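Local coordinates for uncharacterized protein (Leptospira interrogans serogroup Icterohaemorrhagiae serovar copenhageni, PDB 6OE6) that is of unknown function but is a predicted lipoprotein, probably held at a membrane by an N-terminal lipid, at residues M34-Y39 with I57-R62; K52-I57 with V124-R129. One frame throughout, in Å; residues are numbered along the deposited sequence. Where two conformers were deposited one is given.

Contact 1 of 2, residues M34-Y39 with I57-R62; sequences MTVGEY and IYRFSR
I57 lies under the ring of Y39 where a short 3-10 turn, residues 36-38, folds over the outer face of a beta sandwich. The turn belongs to the connection between strands 15-21 and 40-41. I57 is on strand 53-59, in the four-stranded antiparallel sheet. Its CB sits 3.7 Å from the centroid of the Y39 ring and 2° off the ring normal. This is a CH-pi contact over the middle of one face. The methyl CG2 reaches the root of the ring, 3.5 Å from Y39 CG. The other branch leaves in a different direction. CG1 is anti to the backbone N (chi1 -169°), and the extended chain carries CD1 past the ring to V36 CG2 at 3.9 Å. I57 thus packs against both Y39 and V36. Two backbone bonds shape the turn that carries them: E38 N to T35 O at 2.8 Å and Y39 N to V36 O at 3.2 Å. The Y39 hydroxyl is hydrogen-bonded to E99, which probably steadies the far end of the ring. The next residue, Y58, faces the second sheet, and its hydroxyl is hydrogen-bonded to D122. R59 returns to the outer face. Its charge is met outside the contact, by a salt bridge from NH1 to E15. Its chain bends at chi3 (-31°) and crosses the valine at about a right angle. The guanidinium meets the methyl obliquely, with R59 NH2 3.3 Å from V36 CG1.

Contact 2 of 2, residues K52-I57 with V124-R129; sequences KTICYI and VEFLVR. With FMT (formic acid), chain D.
Residues 52-57 and 124-129 run in opposite directions on facing sheets, with I54 CA and V128 CA, the nearest pair, 9.5 Å apart. No hydrogen bond joins them. This is face-to-face packing of a beta sandwich, and it is purely apolar between the sheets. One methyl does the work. I54 CG1 is anti to the carbonyl carbon (chi1 -60°), and the chain then extends so that CD1 reaches the opposite sheet. There it meets V128 CG2 at 3.9 Å and F126 CE1 at 4.1 Å. The methyl comes to the phenyl ring at a slant, neither over the face nor at the edge. V128 CG2 also lies at the edge of the F126 ring, in its plane, so ring and valine methyl form one apolar surface for I54. All three residues are buried. Y56 starts inward, but it does not touch residues 124-129. With CG between the backbone N and the carbonyl carbon (chi1 75°), its ring is laid along the sheet toward strand 97-102. Its hydroxyl donates a hydrogen bond to O2 of a formic acid molecule, with OH to O2 at 2.6 Å. The oxygen sits at the ring edge, near the ring plane. The formic acid probably came from the crystallisation liquor. It is also hydrogen-bonded to K89 NZ and S101 N. Around this part of the core, strand 53-59 lies between strands 15-21 and 97-102, and Y56 meets F102 of the latter. Strand 119-129 lies between strands 47-49 and 108-116; F126 meets F48 on one side, and V128 packs on Y110 on the other.

How the contacts relate
The two contacts use opposite faces of strand 53-59. Contact 2 is in the buried core, where the inner face meets strand 119-129 of the second sheet. Contact 1 is only partly buried and lays a loop turn on the outer face. I57 belongs to both ranges but makes its touches in contact 1. The chemistry follows the place. Contact 2 is aliphatic and aromatic packing through one methyl, with a bound formic acid nearby. Contact 1 buries more surface, adds a CH-pi contact and has a partly exposed arginine at its edge, whose salt bridge lies outside the contact. The two also touch directly: Y39 CE1 packs 3.6 Å from Y56 C.

Contact 1 of 2, residues M34-Y39 with I57-R62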
loop_
_atom_site.group_PDB
_atom_site.type_symbol
_atom_site.label_atom_id
_atom_site.label_comp_id
_atom_site.label_asym_id
_atom_site.label_seq_id
_atom_site.Cartn_x
_atom_site.Cartn_y
_atom_site.Cartn_z
ATOM N N MET A 34 -4.836 -11.941 11.724
ATOM C CA MET A 34 -5.523 -10.763 11.206
ATOM C C MET A 34 -6.692 -11.154 10.309
ATOM O O MET A 34 -6.605 -12.117 9.548
ATOM C CB MET A 34 -4.551 -9.875 10.441
ATOM C CG MET A 34 -4.900 -8.408 10.502
ATOM S SD MET A 34 -3.437 -7.417 10.188
ATOM C CE MET A 34 -2.168 -8.462 10.902
ATOM N N THR A 35 -7.782 -10.393 10.390
ATOM C CA THR A 35 -9.036 -10.759 9.749
ATOM C C THR A 35 -9.506 -9.646 8.821
ATOM O O THR A 35 -9.237 -8.465 9.056
ATOM C CB THR A 35 -10.111 -11.063 10.791
ATOM O OG1 THR A 35 -11.355 -11.321 10.133
ATOM C CG2 THR A 35 -10.263 -9.892 11.750
ATOM N N VAL A 36 -10.229 -10.047 7.768
ATOM C CA VAL A 36 -10.607 -9.127 6.694
ATOM C C VAL A 36 -11.376 -7.933 7.248
ATOM O O VAL A 36 -11.204 -6.797 6.788
ATOM C CB VAL A 36 -11.418 -9.873 5.612
ATOM C CG1 VAL A 36 -11.828 -8.928 4.496
ATOM C CG2 VAL A 36 -10.617 -11.029 5.044
ATOM N N GLY A 37 -12.228 -8.164 8.249
ATOM C CA GLY A 37 -13.007 -7.085 8.829
ATOM C C GLY A 37 -12.182 -6.026 9.530
ATOM O O GLY A 37 -12.671 -4.910 9.732
ATOM N N GLU A 38 -10.939 -6.343 9.904
ATOM C CA GLU A 38 -10.106 -5.363 10.596
ATOM C C GLU A 38 -9.610 -4.260 9.671
ATOM O O GLU A 38 -9.185 -3.206 10.156
ATOM C CB GLU A 38 -8.908 -6.054 11.252
ATOM N N TYR A 39 -9.646 -4.476 8.361
ATOM C CA TYR A 39 -9.076 -3.531 7.412
ATOM C C TYR A 39 -10.086 -2.451 7.052
ATOM O O TYR A 39 -11.285 -2.719 6.926
ATOM C CB TYR A 39 -8.626 -4.251 6.139
ATOM C CG TYR A 39 -7.481 -5.221 6.314
ATOM C CD1 TYR A 39 -6.165 -4.802 6.171
ATOM C CD2 TYR A 39 -7.715 -6.564 6.603
ATOM C CE1 TYR A 39 -5.113 -5.672 6.308
ATOM C CE2 TYR A 39 -6.658 -7.455 6.757
ATOM C CZ TYR A 39 -5.361 -7.004 6.597
ATOM O OH TYR A 39 -4.304 -7.875 6.725
ATOM N N ILE A 57 -4.561 -5.263 2.631
ATOM C CA ILE A 57 -5.230 -6.386 2.005
ATOM C C ILE A 57 -5.647 -5.908 0.623
ATOM O O ILE A 57 -5.952 -4.723 0.428
ATOM C CB ILE A 57 -6.435 -6.872 2.844
ATOM C CG1 ILE A 57 -6.954 -8.206 2.317
ATOM C CG2 ILE A 57 -7.546 -5.822 2.877
ATOM C CD1 ILE A 57 -7.943 -8.894 3.259
ATOM N N TYR A 58 -5.603 -6.808 -0.358
ATOM C CA TYR A 58 -6.179 -6.523 -1.669
ATOM C C TYR A 58 -7.213 -7.583 -2.011
ATOM O O TYR A 58 -6.905 -8.776 -1.995
ATOM C CB TYR A 58 -5.113 -6.456 -2.774
ATOM C CG TYR A 58 -5.712 -6.084 -4.113
ATOM C CD1 TYR A 58 -6.178 -4.800 -4.354
ATOM C CD2 TYR A 58 -5.856 -7.026 -5.121
ATOM C CE1 TYR A 58 -6.745 -4.462 -5.568
ATOM C CE2 TYR A 58 -6.417 -6.695 -6.334
ATOM C CZ TYR A 58 -6.857 -5.414 -6.556
ATOM O OH TYR A 58 -7.428 -5.081 -7.761
ATOM N N ARG A 59 -8.429 -7.151 -2.322
ATOM C CA ARG A 59 -9.488 -8.071 -2.729
ATOM C C ARG A 59 -9.672 -7.966 -4.236
ATOM O O ARG A 59 -10.015 -6.895 -4.747
ATOM C CB ARG A 59 -10.801 -7.781 -2.008
ATOM C CG ARG A 59 -11.901 -8.802 -2.384
ATOM C CD ARG A 59 -13.084 -8.792 -1.425
ATOM N NE ARG A 59 -12.689 -8.436 -0.066
ATOM C CZ ARG A 59 -13.241 -7.456 0.643
ATOM N NH1 ARG A 59 -14.236 -6.740 0.131
ATOM N NH2 ARG A 59 -12.806 -7.200 1.870
ATOM N N PHE A 60 -9.439 -9.075 -4.936
ATOM C CA PHE A 60 -9.540 -9.097 -6.386
ATOM C C PHE A 60 -10.990 -8.965 -6.832
ATOM O O PHE A 60 -11.908 -9.498 -6.207
ATOM C CB PHE A 60 -8.956 -10.391 -6.953
ATOM C CG PHE A 60 -7.485 -10.528 -6.762
ATOM C CD1 PHE A 60 -6.611 -10.155 -7.768
ATOM C CD2 PHE A 60 -6.971 -11.027 -5.576
ATOM C CE1 PHE A 60 -5.250 -10.273 -7.600
ATOM C CE2 PHE A 60 -5.609 -11.149 -5.397
ATOM C CZ PHE A 60 -4.745 -10.763 -6.410
ATOM N N SER A 61 -11.188 -8.258 -7.945
ATOM C CA SER A 61 -12.522 -8.129 -8.517
ATOM C C SER A 61 -13.017 -9.411 -9.177
ATOM O O SER A 61 -14.226 -9.545 -9.394
ATOM C CB SER A 61 -12.552 -6.994 -9.540
ATOM O OG SER A 61 -11.801 -7.343 -10.690
ATOM N N ARG A 62 -12.128 -10.342 -9.515
ATOM C CA ARG A 62 -12.510 -11.628 -10.082
ATOM C C ARG A 62 -11.974 -12.750 -9.203
ATOM O O ARG A 62 -11.138 -12.534 -8.323
ATOM C CB ARG A 62 -11.991 -11.776 -11.518
#

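Contact 2 of 2, residues K52-I57 with V124-R129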
loop_
_atom_site.group_PDB
_atom_site.type_symbol
_atom_site.label_atom_id
_atom_site.label_comp_id
_atom_site.label_asym_id
_atom_site.label_seq_id
_atom_site.Cartn_x
_atom_site.Cartn_y
_atom_site.Cartn_z
ATOM N N LYS A 52 4.372 3.101 12.531
ATOM C CA LYS A 52 3.454 1.975 12.587
ATOM C C LYS A 52 3.659 1.107 11.356
ATOM O O LYS A 52 3.975 1.603 10.270
ATOM C CB LYS A 52 1.985 2.424 12.637
ATOM C CG LYS A 52 1.628 3.301 13.834
ATOM C CD LYS A 52 1.685 2.537 15.140
ATOM C CE LYS A 52 1.208 3.409 16.299
ATOM N NZ LYS A 52 1.281 2.715 17.619
ATOM N N THR A 53 3.479 -0.194 11.534
ATOM C CA THR A 53 3.597 -1.094 10.392
ATOM C C THR A 53 2.327 -0.980 9.555
ATOM O O THR A 53 1.216 -1.034 10.087
ATOM C CB THR A 53 3.871 -2.522 10.878
ATOM O OG1 THR A 53 5.191 -2.568 11.444
ATOM C CG2 THR A 53 3.816 -3.530 9.724
ATOM N N ILE A 54 2.494 -0.746 8.254
ATOM C CA ILE A 54 1.380 -0.493 7.341
ATOM C C ILE A 54 0.962 -1.837 6.766
ATOM O O ILE A 54 1.714 -2.431 5.993
ATOM C CB ILE A 54 1.782 0.468 6.224
ATOM C CG1 ILE A 54 2.238 1.840 6.802
ATOM C CG2 ILE A 54 0.618 0.596 5.171
ATOM C CD1 ILE A 54 3.094 2.707 5.828
ATOM N N CYS A 55 -0.223 -2.321 7.139
ATOM C CA CYS A 55 -0.717 -3.622 6.684
ATOM C C CYS A 55 -1.808 -3.423 5.643
ATOM O O CYS A 55 -2.728 -2.626 5.854
ATOM C CB CYS A 55 -1.277 -4.443 7.846
ATOM S SG CYS A 55 -0.134 -4.633 9.221
ATOM N N TYR A 56 -1.717 -4.141 4.527
ATOM C CA TYR A 56 -2.734 -4.013 3.496
ATOM C C TYR A 56 -3.358 -5.359 3.169
ATOM O O TYR A 56 -2.803 -6.443 3.421
ATOM C CB TYR A 56 -2.183 -3.359 2.195
ATOM C CG TYR A 56 -1.322 -4.316 1.390
ATOM C CD1 TYR A 56 -1.885 -5.153 0.427
ATOM C CD2 TYR A 56 0.037 -4.385 1.600
ATOM C CE1 TYR A 56 -1.107 -6.050 -0.283
ATOM C CE2 TYR A 56 0.820 -5.270 0.901
ATOM C CZ TYR A 56 0.246 -6.096 -0.048
ATOM O OH TYR A 56 1.052 -6.983 -0.735
ATOM N N ILE A 57 -4.561 -5.263 2.631
ATOM C CA ILE A 57 -5.230 -6.386 2.005
ATOM C C ILE A 57 -5.647 -5.908 0.623
ATOM O O ILE A 57 -5.952 -4.723 0.428
ATOM C CB ILE A 57 -6.435 -6.872 2.844
ATOM C CG1 ILE A 57 -6.954 -8.206 2.317
ATOM C CG2 ILE A 57 -7.546 -5.822 2.877
ATOM C CD1 ILE A 57 -7.943 -8.894 3.259
ATOM N N VAL A 124 -2.206 1.786 -6.250
ATOM C CA VAL A 124 -2.665 2.731 -5.237
ATOM C C VAL A 124 -1.452 3.489 -4.707
ATOM O O VAL A 124 -0.362 2.922 -4.561
ATOM C CB VAL A 124 -3.421 2.003 -4.099
ATOM C CG1 VAL A 124 -2.498 1.022 -3.384
ATOM C CG2 VAL A 124 -4.042 3.016 -3.114
ATOM N N GLU A 125 -1.634 4.780 -4.448
ATOM C CA GLU A 125 -0.604 5.618 -3.844
ATOM C C GLU A 125 -0.880 5.866 -2.360
ATOM O O GLU A 125 -2.034 5.979 -1.935
ATOM C CB GLU A 125 -0.519 6.964 -4.565
ATOM C CG GLU A 125 -0.082 6.860 -6.011
ATOM C CD GLU A 125 -0.115 8.206 -6.713
ATOM O OE1 GLU A 125 -1.226 8.721 -6.981
ATOM O OE2 GLU A 125 0.971 8.746 -6.977
ATOM N N PHE A 126 0.196 6.011 -1.582
ATOM C CA PHE A 126 0.073 6.478 -0.203
ATOM C C PHE A 126 1.312 7.279 0.199
ATOM O O PHE A 126 2.376 7.155 -0.402
ATOM C CB PHE A 126 -0.185 5.310 0.775
ATOM C CG PHE A 126 0.914 4.270 0.842
ATOM C CD1 PHE A 126 2.004 4.463 1.682
ATOM C CD2 PHE A 126 0.841 3.069 0.107
ATOM C CE1 PHE A 126 3.023 3.484 1.774
ATOM C CE2 PHE A 126 1.834 2.079 0.223
ATOM C CZ PHE A 126 2.932 2.298 1.044
ATOM N N LEU A 127 1.145 8.156 1.195
ATOM C CA LEU A 127 2.242 8.934 1.765
ATOM C C LEU A 127 2.639 8.338 3.112
ATOM O O LEU A 127 1.772 7.855 3.847
ATOM C CB LEU A 127 1.829 10.391 1.995
ATOM C CG LEU A 127 1.476 11.216 0.777
ATOM C CD1 LEU A 127 1.128 12.636 1.230
ATOM C CD2 LEU A 127 2.639 11.222 -0.176
ATOM N N VAL A 128 3.944 8.382 3.425
ATOM C CA VAL A 128 4.478 8.105 4.768
ATOM C C VAL A 128 5.071 9.401 5.299
ATOM O O VAL A 128 5.901 10.029 4.629
ATOM C CB VAL A 128 5.547 7.001 4.750
ATOM C CG1 VAL A 128 6.113 6.778 6.164
ATOM C CG2 VAL A 128 4.949 5.711 4.201
ATOM N N ARG A 129 4.653 9.819 6.497
ATOM C CA ARG A 129 5.133 11.078 7.043
ATOM C C ARG A 129 5.795 10.893 8.401
ATOM O O ARG A 129 5.440 9.992 9.164
ATOM C CB ARG A 129 3.996 12.084 7.174
ATOM C CG ARG A 129 3.446 12.480 5.829
ATOM C CD ARG A 129 2.473 13.612 5.964
ATOM N NE ARG A 129 3.098 14.849 6.432
ATOM C CZ ARG A 129 2.924 15.367 7.645
ATOM N NH1 ARG A 129 2.148 14.754 8.532
ATOM N NH2 ARG A 129 3.521 16.505 7.970
HETATM C C FMT D . 4.338 -7.193 1.171
HETATM O O1 FMT D . 4.452 -7.747 2.255
HETATM O O2 FMT D . 3.381 -7.407 0.428
#